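PDB 1HJQ: beta-1,4-galactanase from Humicola insolens, which hydrolyses the beta-1,4-D-galactosidic linkages of type I arabinogalactans, as a family 53 glycoside hydrolase of clan GH-A. Local coordinates for residues A[78-83]-A[111-116]; A[130-135]-A[173-178]; A[46-51]-A[60-65]. All coordinates share one frame; numbering follows the deposited sequence.

All three contacts belong to one closed barrel of eight parallel strands. Along the chain, contact 3 comes first, then contact 1, then contact 2. They use four strands that are consecutive in the sheet: 43-48, 75-80, 129-132 and 174-179. Contacts 1 and 3 each set a strand against the helix that follows it, 102-123 and 59-71. Contact 2 instead pairs two neighbouring strands. The centre of contact 1 is about 10 Å from the centres of both others, and it touches both. Contacts 2 and 3 have centres about 15 Å apart and do not touch. Contacts 1 and 3 hold two outer helices on the barrel wall, while contact 2 lies within the wall and holds E135, the assigned proton donor.

Contact 1: residues A[78-83]-A[111-116]; sequences INFHYS and NYTLDS. With NAG (2-acetamido-2-deoxy-beta-D-glucopyranose), chain B.
F80 of strand 75-80 and Y82 just after it in the chain pack against Y112, T113 and S116 of helix 102-123. The apolar part is a cluster of three aromatic rings. The F80 and Y112 side chains come from opposite elements and pass alongside one another, their ring planes inclined at 65°, with F80 CE1 3.7 Å from Y112 CE2. Y82 meets Y112 rim to rim, with Y82 CD1 3.6 Å from Y112 CE2. Y112 has CG anti to its backbone N (chi1 171°), which carries its ring off the helix to both partners. S116 CB sits at the edge of the F80 ring, 3.7 Å from CZ.

The polar part ties the same residues together. Y82 OH donates to T113 OG1 at 2.9 Å, and T113 OG1 also bonds L109 O, one turn earlier. S116 OG bonds Y112 O at 2.8 Å; S116 N reaches that oxygen from the opposite face of its plane. A water joins Y82 N to Y112 OH.

N111, on the same helix, carries a covalently attached N-acetylglucosamine through ND2. Helix packing on the outer wall of a beta/alpha barrel, here of the TIM type, is what this contact represents.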
loop_
_atom_site.group_PDB
_atom_site.type_symbol
_atom_site.label_atom_id
_atom_site.label_comp_id
_atom_site.label_asym_id
_atom_site.label_seq_id
_atom_site.Cartn_x
_atom_site.Cartn_y
_atom_site.Cartn_z
ATOM N N ILE A 78 -1.117 -3.640 7.299
ATOM C CA ILE A 78 0.154 -3.081 7.753
ATOM C C ILE A 78 1.155 -3.114 6.608
ATOM O O ILE A 78 1.422 -4.163 6.032
ATOM C CB ILE A 78 0.722 -3.871 8.963
ATOM C CG1 ILE A 78 -0.185 -3.680 10.186
ATOM C CG2 ILE A 78 2.146 -3.406 9.278
ATOM C CD1 ILE A 78 -0.163 -2.276 10.781
ATOM N N ASN A 79 1.706 -1.948 6.295
ATOM C CA ASN A 79 2.652 -1.780 5.204
ATOM C C ASN A 79 4.056 -1.454 5.709
ATOM O O ASN A 79 4.373 -0.295 5.974
ATOM C CB ASN A 79 2.120 -0.663 4.298
ATOM C CG ASN A 79 3.148 -0.136 3.315
ATOM O OD1 ASN A 79 3.112 1.039 2.976
ATOM N ND2 ASN A 79 4.048 -0.993 2.845
ATOM N N PHE A 80 4.887 -2.486 5.845
ATOM C CA PHE A 80 6.267 -2.336 6.307
ATOM C C PHE A 80 7.141 -1.739 5.223
ATOM O O PHE A 80 7.138 -2.231 4.101
ATOM C CB PHE A 80 6.878 -3.695 6.669
ATOM C CG PHE A 80 6.508 -4.194 8.032
ATOM C CD1 PHE A 80 6.785 -3.432 9.165
ATOM C CD2 PHE A 80 5.892 -5.431 8.190
ATOM C CE1 PHE A 80 6.451 -3.891 10.433
ATOM C CE2 PHE A 80 5.556 -5.895 9.456
ATOM C CZ PHE A 80 5.837 -5.119 10.580
ATOM N N HIS A 81 7.890 -0.692 5.550
ATOM C CA HIS A 81 8.795 -0.099 4.577
ATOM C C HIS A 81 10.200 -0.612 4.864
ATOM O O HIS A 81 11.095 -0.500 4.027
ATOM C CB HIS A 81 8.796 1.433 4.655
ATOM C CG HIS A 81 7.643 2.078 3.954
ATOM N ND1 HIS A 81 7.789 3.196 3.160
ATOM C CD2 HIS A 81 6.323 1.779 3.944
ATOM C CE1 HIS A 81 6.608 3.557 2.689
ATOM N NE2 HIS A 81 5.702 2.714 3.151
ATOM N N TYR A 82 10.382 -1.180 6.052
ATOM C CA TYR A 82 11.680 -1.702 6.476
ATOM C C TYR A 82 12.774 -0.683 6.226
ATOM O O TYR A 82 13.825 -0.994 5.664
ATOM C CB TYR A 82 12.003 -3.007 5.750
ATOM C CG TYR A 82 11.074 -4.135 6.119
ATOM C CD1 TYR A 82 10.728 -4.362 7.457
ATOM C CD2 TYR A 82 10.571 -4.998 5.149
ATOM C CE1 TYR A 82 9.914 -5.417 7.819
ATOM C CE2 TYR A 82 9.755 -6.060 5.500
ATOM C CZ TYR A 82 9.432 -6.267 6.841
ATOM O OH TYR A 82 8.649 -7.342 7.211
ATOM N N SER A 83 12.503 0.542 6.660
ATOM C CA SER A 83 13.422 1.654 6.515
ATOM C C SER A 83 13.033 2.707 7.559
ATOM O O SER A 83 11.947 2.630 8.136
ATOM C CB SER A 83 13.297 2.226 5.103
ATOM O OG SER A 83 14.237 3.253 4.878
ATOM N N ASN A 111 13.576 -10.555 13.673
ATOM C CA ASN A 111 13.260 -10.085 15.021
ATOM C C ASN A 111 12.353 -8.866 14.946
ATOM O O ASN A 111 11.356 -8.774 15.665
ATOM C CB ASN A 111 14.518 -9.692 15.799
ATOM C CG ASN A 111 15.442 -10.858 16.060
ATOM O OD1 ASN A 111 15.027 -12.018 16.026
ATOM N ND2 ASN A 111 16.703 -10.541 16.341
ATOM N N TYR A 112 12.709 -7.935 14.067
ATOM C CA TYR A 112 11.946 -6.709 13.902
ATOM C C TYR A 112 10.494 -6.985 13.555
ATOM O O TYR A 112 9.585 -6.508 14.240
ATOM C CB TYR A 112 12.571 -5.822 12.818
ATOM C CG TYR A 112 11.699 -4.639 12.457
ATOM C CD1 TYR A 112 11.505 -3.594 13.356
ATOM C CD2 TYR A 112 11.010 -4.603 11.251
ATOM C CE1 TYR A 112 10.638 -2.544 13.065
ATOM C CE2 TYR A 112 10.141 -3.560 10.950
ATOM C CZ TYR A 112 9.960 -2.535 11.860
ATOM O OH TYR A 112 9.099 -1.505 11.564
ATOM N N THR A 113 10.282 -7.745 12.485
ATOM C CA THR A 113 8.936 -8.076 12.043
ATOM C C THR A 113 8.217 -8.844 13.137
ATOM O O THR A 113 7.079 -8.527 13.478
ATOM C CB THR A 113 8.958 -8.928 10.769
ATOM O OG1 THR A 113 9.658 -8.224 9.737
ATOM C CG2 THR A 113 7.537 -9.220 10.300
ATOM N N LEU A 114 8.895 -9.845 13.693
ATOM C CA LEU A 114 8.335 -10.666 14.765
ATOM C C LEU A 114 7.817 -9.799 15.909
ATOM O O LEU A 114 6.640 -9.846 16.255
ATOM C CB LEU A 114 9.394 -11.628 15.305
ATOM C CG LEU A 114 8.946 -12.485 16.494
ATOM C CD1 LEU A 114 7.818 -13.413 16.059
ATOM C CD2 LEU A 114 10.126 -13.281 17.029
ATOM N N ASP A 115 8.707 -9.009 16.494
ATOM C CA ASP A 115 8.332 -8.143 17.596
ATOM C C ASP A 115 7.233 -7.172 17.200
ATOM O O ASP A 115 6.299 -6.949 17.967
ATOM C CB ASP A 115 9.553 -7.381 18.103
ATOM C CG ASP A 115 10.604 -8.304 18.697
ATOM O OD1 ASP A 115 10.384 -9.535 18.691
ATOM O OD2 ASP A 115 11.653 -7.805 19.167
ATOM N N SER A 116 7.333 -6.607 16.002
ATOM C CA SER A 116 6.329 -5.664 15.534
ATOM C C SER A 116 4.941 -6.300 15.465
ATOM O O SER A 116 3.963 -5.736 15.962
ATOM C CB SER A 116 6.705 -5.119 14.158
ATOM O OG SER A 116 7.849 -4.292 14.217
HETATM C C1 NAG B . 17.551 -11.465 17.071
HETATM C C2 NAG B . 18.952 -10.861 17.264
HETATM C C3 NAG B . 19.840 -11.838 18.057
HETATM C C4 NAG B . 19.145 -12.237 19.365
HETATM C C5 NAG B . 17.770 -12.815 19.030
HETATM C C6 NAG B . 16.988 -13.287 20.244
HETATM C C7 NAG B . 20.098 -9.410 15.717
HETATM C C8 NAG B . 21.422 -9.411 14.970
HETATM N N2 NAG B . 19.539 -10.588 15.967
HETATM O O3 NAG B . 21.093 -11.235 18.342
HETATM O O4 NAG B . 19.922 -13.201 20.065
HETATM O O5 NAG B . 16.977 -11.817 18.342
HETATM O O6 NAG B . 15.869 -12.454 20.494
HETATM O O7 NAG B . 19.594 -8.344 16.067
HETATM O O HOH W 1 9.012 -1.045 8.530
#

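Contact 2: residues A[130-135]-A[173-178]; sequences VSIGNE and PKIMVH
V130 and S131 pair with I175 and M176 as neighbouring parallel strands of the TIM barrel. The tight part is the backbone ladder. V130 N donates to K174 O at 3.0 Å, M176 N to V130 O at 2.7 Å, and I132 N to M176 O at 3.0 Å. V130 and I175 point to the helix side. There V130 CG2 packs against P173 CG. I132 CD1 meets I175 CG2 at 4.0 Å. Helix 150-165 covers this layer. S131 and M176 point into the barrel, where M176 SD lies near S131 CB and M176 also touches V244 of strand 240-245.

The last of these backbone bonds is made by I132, the centre of an inverse gamma turn. Beyond it no backbone bond crosses between the segments; the H178 ring packs instead against N134 and E135. E135, the proton donor, is the partly solvent-exposed side, and its OE2 bonds S212 OG. H178 has CG anti to its backbone N (chi1 175°), which lays its ring beside E135 and N134. NE2 of H178 bonds OE2 of E245, the nucleophile, so this ring touches one catalytic residue and bonds the other. An alanine in place of H178 would probably leave E245 OE2 without this partner and open a gap beside E135 CG. The N134 amide is held by A87, whose O accepts from ND2. The H178 ring has E135 N over one face, 3.2 Å above its plane, and N134 OD1 at its edge, 3.4 Å from CD2.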
loop_
_atom_site.group_PDB
_atom_site.type_symbol
_atom_site.label_atom_id
_atom_site.label_comp_id
_atom_site.label_asym_id
_atom_site.label_seq_id
_atom_site.Cartn_x
_atom_site.Cartn_y
_atom_site.Cartn_z
ATOM N N VAL A 130 -0.341 -7.890 5.590
ATOM C CA VAL A 130 0.983 -7.364 5.905
ATOM C C VAL A 130 1.854 -7.450 4.662
ATOM O O VAL A 130 2.035 -8.533 4.103
ATOM C CB VAL A 130 1.708 -8.187 6.998
ATOM C CG1 VAL A 130 2.992 -7.484 7.404
ATOM C CG2 VAL A 130 0.818 -8.375 8.195
ATOM N N SER A 131 2.382 -6.319 4.214
ATOM C CA SER A 131 3.271 -6.353 3.063
ATOM C C SER A 131 4.671 -6.300 3.645
ATOM O O SER A 131 4.990 -5.417 4.439
ATOM C CB SER A 131 3.041 -5.162 2.116
ATOM O OG SER A 131 3.555 -3.956 2.645
ATOM N N ILE A 132 5.494 -7.275 3.287
ATOM C CA ILE A 132 6.850 -7.296 3.781
ATOM C C ILE A 132 7.708 -6.448 2.846
ATOM O O ILE A 132 8.482 -6.958 2.037
ATOM C CB ILE A 132 7.368 -8.739 3.862
ATOM C CG1 ILE A 132 6.977 -9.507 2.597
ATOM C CG2 ILE A 132 6.783 -9.424 5.086
ATOM C CD1 ILE A 132 7.507 -10.923 2.556
ATOM N N GLY A 133 7.544 -5.138 2.960
ATOM C CA GLY A 133 8.286 -4.215 2.125
ATOM C C GLY A 133 7.318 -3.296 1.411
ATOM O O GLY A 133 6.107 -3.538 1.436
ATOM N N ASN A 134 7.841 -2.243 0.784
ATOM C CA ASN A 134 7.007 -1.292 0.052
ATOM C C ASN A 134 7.595 -1.007 -1.330
ATOM O O ASN A 134 8.664 -0.404 -1.440
ATOM C CB ASN A 134 6.894 0.022 0.816
ATOM C CG ASN A 134 5.885 0.969 0.186
ATOM O OD1 ASN A 134 4.675 0.780 0.325
ATOM N ND2 ASN A 134 6.380 1.981 -0.531
ATOM N N GLU A 135 6.886 -1.422 -2.378
ATOM C CA GLU A 135 7.350 -1.219 -3.749
ATOM C C GLU A 135 8.809 -1.663 -3.853
ATOM O O GLU A 135 9.666 -0.902 -4.309
ATOM C CB GLU A 135 7.236 0.261 -4.157
ATOM C CG GLU A 135 5.826 0.836 -4.121
ATOM C CD GLU A 135 5.697 2.156 -4.891
ATOM O OE1 GLU A 135 6.526 3.066 -4.678
ATOM O OE2 GLU A 135 4.760 2.291 -5.706
ATOM N N PRO A 173 -2.242 -12.836 9.376
ATOM C CA PRO A 173 -2.601 -11.989 8.242
ATOM C C PRO A 173 -2.030 -12.556 6.953
ATOM O O PRO A 173 -1.083 -13.333 6.976
ATOM C CB PRO A 173 -1.954 -10.658 8.599
ATOM C CG PRO A 173 -0.708 -11.095 9.284
ATOM C CD PRO A 173 -1.232 -12.168 10.214
ATOM N N LYS A 174 -2.621 -12.169 5.833
ATOM C CA LYS A 174 -2.143 -12.615 4.542
ATOM C C LYS A 174 -0.844 -11.867 4.304
ATOM O O LYS A 174 -0.774 -10.653 4.479
ATOM C CB LYS A 174 -3.161 -12.274 3.457
ATOM C CG LYS A 174 -4.502 -12.930 3.694
ATOM C CD LYS A 174 -5.464 -12.715 2.547
ATOM C CE LYS A 174 -6.727 -13.529 2.762
ATOM N NZ LYS A 174 -7.569 -13.553 1.540
ATOM N N ILE A 175 0.193 -12.595 3.928
ATOM C CA ILE A 175 1.480 -11.974 3.686
ATOM C C ILE A 175 1.532 -11.526 2.235
ATOM O O ILE A 175 1.262 -12.307 1.324
ATOM C CB ILE A 175 2.613 -12.955 4.005
ATOM C CG1 ILE A 175 2.487 -13.396 5.469
ATOM C CG2 ILE A 175 3.958 -12.294 3.745
ATOM C CD1 ILE A 175 3.385 -14.557 5.865
ATOM N N MET A 176 1.875 -10.259 2.036
ATOM C CA MET A 176 1.919 -9.676 0.705
ATOM C C MET A 176 3.282 -9.134 0.278
ATOM O O MET A 176 4.040 -8.611 1.090
ATOM C CB MET A 176 0.890 -8.536 0.620
ATOM C CG MET A 176 0.965 -7.719 -0.658
ATOM S SD MET A 176 0.136 -6.132 -0.523
ATOM C CE MET A 176 -1.599 -6.649 -0.488
ATOM N N VAL A 177 3.582 -9.282 -1.009
ATOM C CA VAL A 177 4.810 -8.758 -1.594
ATOM C C VAL A 177 4.304 -7.633 -2.486
ATOM O O VAL A 177 3.440 -7.841 -3.340
ATOM C CB VAL A 177 5.565 -9.821 -2.425
ATOM C CG1 VAL A 177 6.686 -9.152 -3.229
ATOM C CG2 VAL A 177 6.160 -10.871 -1.489
ATOM N N HIS A 178 4.832 -6.438 -2.254
ATOM C CA HIS A 178 4.412 -5.240 -2.966
ATOM C C HIS A 178 5.447 -4.694 -3.944
ATOM O O HIS A 178 6.573 -4.368 -3.565
ATOM C CB HIS A 178 4.032 -4.174 -1.925
ATOM C CG HIS A 178 3.682 -2.840 -2.505
ATOM N ND1 HIS A 178 3.278 -2.676 -3.812
ATOM C CD2 HIS A 178 3.653 -1.608 -1.943
ATOM C CE1 HIS A 178 3.017 -1.399 -4.032
ATOM N NE2 HIS A 178 3.236 -0.730 -2.915
#

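Contact 3: residues A[46-51]-A[60-65]; sequences QRVWVN and DYNIQL
N62 lays its side-chain amide alongside that of Q46, with the two planes 32° apart. The pair joins strand 43-48 to helix 59-71, the first two elements of a beta-alpha-beta unit that strand 75-80 completes. Strand and helix run nearly antiparallel, as expected where a helix returns along the outside of a TIM barrel.

Q46 carries one side of the contact. Its chain is extended beyond CG, which brings the amide out to the helix. NE2 donates to the backbone O of N62 at 3.1 Å, using an in-plane lone pair of that oxygen, and this acceptor lies almost in the amide plane of Q46. The same nitrogen makes a weak bond to N62 OD1 at 3.2 Å. The other end of the amide, OE1, accepts from W9 NE1 and lies against L65 CB. Bonds at both ends of the amide hold its rotation.

N62 carries the other side. Its CG is anti to the carbonyl carbon (chi1 -79°), and the amide reaches back to the strand. ND2 bonds R47 O there and also donates to N58 O, just ahead of helix 59-71. V48 CG2 packs against the amide, 3.5 Å from N62 ND2. The V48 side chain also touches I78 and F80 of the next strand and Y112 of helix 102-123. R47 gives only its carbonyl to the helix; its NH2 forms a salt bridge with E297 and a hydrogen bond with Y57 OH, and the group also makes a cation-pi contact with Y57. The R47 carbonyl O takes N62 ND2 at 3.1 Å, the donor approaching 28° off the plane of that carbonyl.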
loop_
_atom_site.group_PDB
_atom_site.type_symbol
_atom_site.label_atom_id
_atom_site.label_comp_id
_atom_site.label_asym_id
_atom_site.label_seq_id
_atom_site.Cartn_x
_atom_site.Cartn_y
_atom_site.Cartn_z
ATOM N N GLN A 46 -1.674 1.176 6.509
ATOM C CA GLN A 46 -0.821 2.037 7.323
ATOM C C GLN A 46 0.652 1.712 7.099
ATOM O O GLN A 46 1.058 0.555 7.173
ATOM C CB GLN A 46 -1.170 1.875 8.813
ATOM C CG GLN A 46 -2.633 2.210 9.176
ATOM C CD GLN A 46 -2.893 2.148 10.680
ATOM O OE1 GLN A 46 -4.002 2.405 11.141
ATOM N NE2 GLN A 46 -1.862 1.802 11.446
ATOM N N ARG A 47 1.452 2.730 6.809
ATOM C CA ARG A 47 2.874 2.514 6.590
ATOM C C ARG A 47 3.608 2.489 7.930
ATOM O O ARG A 47 3.287 3.256 8.834
ATOM C CB ARG A 47 3.446 3.608 5.682
ATOM C CG ARG A 47 3.103 5.029 6.098
ATOM C CD ARG A 47 3.963 6.041 5.338
ATOM N NE ARG A 47 3.532 7.415 5.571
ATOM C CZ ARG A 47 2.463 7.958 4.999
ATOM N NH1 ARG A 47 1.730 7.237 4.159
ATOM N NH2 ARG A 47 2.124 9.213 5.262
ATOM N N VAL A 48 4.588 1.598 8.051
ATOM C CA VAL A 48 5.354 1.463 9.281
ATOM C C VAL A 48 6.850 1.621 9.045
ATOM O O VAL A 48 7.440 0.883 8.255
ATOM C CB VAL A 48 5.115 0.092 9.926
ATOM C CG1 VAL A 48 5.791 0.022 11.286
ATOM C CG2 VAL A 48 3.632 -0.160 10.045
ATOM N N TRP A 49 7.454 2.593 9.726
ATOM C CA TRP A 49 8.888 2.847 9.614
ATOM C C TRP A 49 9.581 2.402 10.897
ATOM O O TRP A 49 8.997 2.472 11.987
ATOM C CB TRP A 49 9.158 4.336 9.360
ATOM C CG TRP A 49 8.631 4.830 8.044
ATOM C CD1 TRP A 49 8.113 4.072 7.028
ATOM C CD2 TRP A 49 8.582 6.188 7.593
ATOM N NE1 TRP A 49 7.746 4.876 5.977
ATOM C CE2 TRP A 49 8.025 6.179 6.296
ATOM C CE3 TRP A 49 8.958 7.415 8.158
ATOM C CZ2 TRP A 49 7.834 7.349 5.553
ATOM C CZ3 TRP A 49 8.768 8.577 7.419
ATOM C CH2 TRP A 49 8.212 8.535 6.132
ATOM N N VAL A 50 10.825 1.944 10.756
ATOM C CA VAL A 50 11.623 1.456 11.878
ATOM C C VAL A 50 11.915 2.540 12.920
ATOM O O VAL A 50 11.239 2.615 13.949
ATOM C CB VAL A 50 12.959 0.853 11.368
ATOM C CG1 VAL A 50 13.702 0.165 12.504
ATOM C CG2 VAL A 50 12.682 -0.139 10.246
ATOM N N ASN A 51 12.914 3.379 12.658
ATOM C CA ASN A 51 13.270 4.448 13.590
ATOM C C ASN A 51 13.127 5.829 12.966
ATOM O O ASN A 51 14.120 6.523 12.743
ATOM C CB ASN A 51 14.703 4.274 14.069
ATOM C CG ASN A 51 15.011 2.844 14.458
ATOM O OD1 ASN A 51 14.396 2.288 15.375
ATOM N ND2 ASN A 51 15.968 2.234 13.759
ATOM N N ASP A 60 4.498 2.563 17.780
ATOM C CA ASP A 60 3.536 3.185 18.682
ATOM C C ASP A 60 2.505 3.981 17.893
ATOM O O ASP A 60 1.300 3.872 18.133
ATOM C CB ASP A 60 4.245 4.116 19.671
ATOM C CG ASP A 60 5.311 3.405 20.485
ATOM O OD1 ASP A 60 5.034 2.302 21.010
ATOM O OD2 ASP A 60 6.428 3.956 20.605
ATOM N N TYR A 61 2.993 4.783 16.953
ATOM C CA TYR A 61 2.146 5.607 16.105
ATOM C C TYR A 61 1.119 4.759 15.368
ATOM O O TYR A 61 -0.056 5.118 15.294
ATOM C CB TYR A 61 3.011 6.372 15.085
ATOM C CG TYR A 61 2.231 7.230 14.104
ATOM C CD1 TYR A 61 1.517 6.657 13.050
ATOM C CD2 TYR A 61 2.184 8.613 14.250
ATOM C CE1 TYR A 61 0.771 7.440 12.172
ATOM C CE2 TYR A 61 1.441 9.405 13.378
ATOM C CZ TYR A 61 0.736 8.814 12.343
ATOM O OH TYR A 61 -0.015 9.602 11.493
ATOM N N ASN A 62 1.556 3.630 14.824
ATOM C CA ASN A 62 0.647 2.770 14.082
ATOM C C ASN A 62 -0.322 2.010 14.964
ATOM O O ASN A 62 -1.385 1.596 14.502
ATOM C CB ASN A 62 1.436 1.804 13.199
ATOM C CG ASN A 62 1.931 2.463 11.929
ATOM O OD1 ASN A 62 1.152 2.725 11.009
ATOM N ND2 ASN A 62 3.226 2.755 11.877
ATOM N N ILE A 63 0.031 1.826 16.230
ATOM C CA ILE A 63 -0.858 1.129 17.142
ATOM C C ILE A 63 -2.033 2.017 17.523
ATOM O O ILE A 63 -3.153 1.540 17.675
ATOM C CB ILE A 63 -0.121 0.673 18.403
ATOM C CG1 ILE A 63 0.754 -0.527 18.047
ATOM C CG2 ILE A 63 -1.117 0.338 19.510
ATOM C CD1 ILE A 63 1.374 -1.205 19.228
ATOM N N GLN A 64 -1.781 3.315 17.670
ATOM C CA GLN A 64 -2.853 4.246 18.011
ATOM C C GLN A 64 -3.830 4.277 16.837
ATOM O O GLN A 64 -5.047 4.301 17.030
ATOM C CB GLN A 64 -2.291 5.647 18.265
ATOM C CG GLN A 64 -2.955 6.364 19.437
ATOM C CD GLN A 64 -2.353 7.734 19.703
ATOM O OE1 GLN A 64 -1.131 7.873 19.853
ATOM N NE2 GLN A 64 -3.206 8.757 19.766
ATOM N N LEU A 65 -3.289 4.256 15.621
ATOM C CA LEU A 65 -4.111 4.266 14.416
ATOM C C LEU A 65 -4.945 3.004 14.286
ATOM O O LEU A 65 -6.151 3.062 14.051
ATOM C CB LEU A 65 -3.239 4.409 13.171
ATOM C CG LEU A 65 -2.796 5.828 12.835
ATOM C CD1 LEU A 65 -2.059 5.851 11.501
ATOM C CD2 LEU A 65 -4.024 6.704 12.771
#